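Local coordinates for protein diaminopimelate decarboxylase (Phaeodactylum tricornutum, PDB 7JPJ) that forms a dimer and probably decarboxylates diaminopimelate to lysine with pyridoxal phosphate, the last step of lysine biosynthesis, at residues A19-D22 with G26-L29. Residues are numbered along the deposited sequence; the frame is centred on the assembly and turned at random.
Sequences ACID and GTPL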
loop_
_atom_site.group_PDB
_atom_site.type_symbol
_atom_site.label_atom_id
_atom_site.label_comp_id
_atom_site.label_asym_id
_atom_site.label_seq_id
_atom_site.Cartn_x
_atom_site.Cartn_y
_atom_site.Cartn_z
ATOM N N ALA A 19 16.234 7.008 -22.872
ATOM C CA ALA A 19 15.961 8.443 -22.887
ATOM C C ALA A 19 15.189 8.873 -21.645
ATOM O O ALA A 19 15.434 9.954 -21.096
ATOM C CB ALA A 19 15.195 8.818 -24.157
ATOM N N CYS A 20 14.252 8.035 -21.186
ATOM C CA CYS A 20 13.512 8.341 -19.965
ATOM C C CYS A 20 14.415 8.284 -18.741
ATOM O O CYS A 20 14.341 9.156 -17.866
ATOM C CB CYS A 20 12.348 7.366 -19.799
ATOM S SG CYS A 20 11.154 7.389 -21.133
ATOM N N ILE A 21 15.269 7.261 -18.659
ATOM C CA ILE A 21 16.144 7.101 -17.501
ATOM C C ILE A 21 17.070 8.302 -17.355
ATOM O O ILE A 21 17.294 8.800 -16.246
ATOM C CB ILE A 21 16.934 5.783 -17.609
ATOM C CG1 ILE A 21 15.971 4.599 -17.710
ATOM C CG2 ILE A 21 17.850 5.614 -16.411
ATOM C CD1 ILE A 21 16.657 3.267 -17.839
ATOM N N ASP A 22 17.619 8.787 -18.472
ATOM C CA ASP A 22 18.461 9.980 -18.431
ATOM C C ASP A 22 17.683 11.204 -17.958
ATOM O O ASP A 22 18.216 12.035 -17.214
ATOM C CB ASP A 22 19.077 10.227 -19.807
ATOM C CG ASP A 22 19.982 9.090 -20.253
ATOM O OD1 ASP A 22 19.876 7.976 -19.693
ATOM O OD2 ASP A 22 20.774 9.304 -21.198
ATOM N N GLY A 26 18.036 8.230 -13.423
ATOM C CA GLY A 26 18.219 6.850 -13.031
ATOM C C GLY A 26 16.897 6.158 -12.782
ATOM O O GLY A 26 15.822 6.748 -12.877
ATOM N N THR A 27 16.992 4.877 -12.455
ATOM C CA THR A 27 15.848 4.027 -12.174
ATOM C C THR A 27 15.617 3.917 -10.673
ATOM O O THR A 27 16.540 4.110 -9.877
ATOM C CB THR A 27 16.065 2.632 -12.777
ATOM O OG1 THR A 27 17.438 2.248 -12.627
ATOM C CG2 THR A 27 15.693 2.624 -14.258
ATOM N N PRO A 28 14.380 3.620 -10.237
ATOM C CA PRO A 28 13.165 3.406 -11.031
ATOM C C PRO A 28 12.448 4.700 -11.400
ATOM O O PRO A 28 12.787 5.757 -10.868
ATOM C CB PRO A 28 12.299 2.557 -10.103
ATOM C CG PRO A 28 12.679 3.017 -8.745
ATOM C CD PRO A 28 14.145 3.366 -8.804
ATOM N N LEU A 29 11.468 4.613 -12.297
ATOM C CA LEU A 29 10.697 5.781 -12.699
ATOM C C LEU A 29 9.387 5.329 -13.326
ATOM O O LEU A 29 9.251 4.188 -13.772
ATOM C CB LEU A 29 11.483 6.663 -13.676
ATOM C CG LEU A 29 11.914 6.008 -14.992
ATOM C CD1 LEU A 29 11.024 6.436 -16.156
ATOM C CD2 LEU A 29 13.373 6.322 -15.283
#
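I21 and G26 are tied by the one hydrogen bond of this contact, in which G26 N donates to I21 O at 3.0 Å with an N-H...O angle of 148°. The donor lies tilted from the carbonyl plane. It sits five residues beyond the acceptor, past the end of helix 14-24, and the bond ties the last turn of that helix to the chain leaving it. Glycine suits this departure, because its positive phi would press a side chain against the preceding carbonyl oxygen.

The remaining contacts are apolar, and the branches of I21 share them out. Its CG2 methyl rests on the bare backbone of G26, 3.6 Å from G26 CA. The other branch runs fully extended (chi2 179°), bringing I21 CD1 to 3.8 Å from T27 CG2. T27 serves two environments: its methyl meets isoleucine while OG1 hydrogen-bonds D313. L29, at the start of strand 29-33, points back toward the helix and spreads its two methyls over successive residues. Its CD2 comes within 3.6 Å of I21 CA and also touches I21 CG1, the two side chains crossing at about a right angle; its CD1 lies 4.0 Å from C20 CB. A compact cysteine suits this buried place, where C20 also touches V415 and L12. An alanine in place of I21 would probably deprive T27 CG2 and the G26 backbone of their isoleucine contacts and open a gap beside L29 CD2.

The helix end packs against the mixed sheet, where C20 touches V415 and I21 touches K294, while L29 pairs through its backbone with V292. One backbone bond spans the turn, and the rest of this local helix-to-strand junction is van der Waals contact between apolar groups.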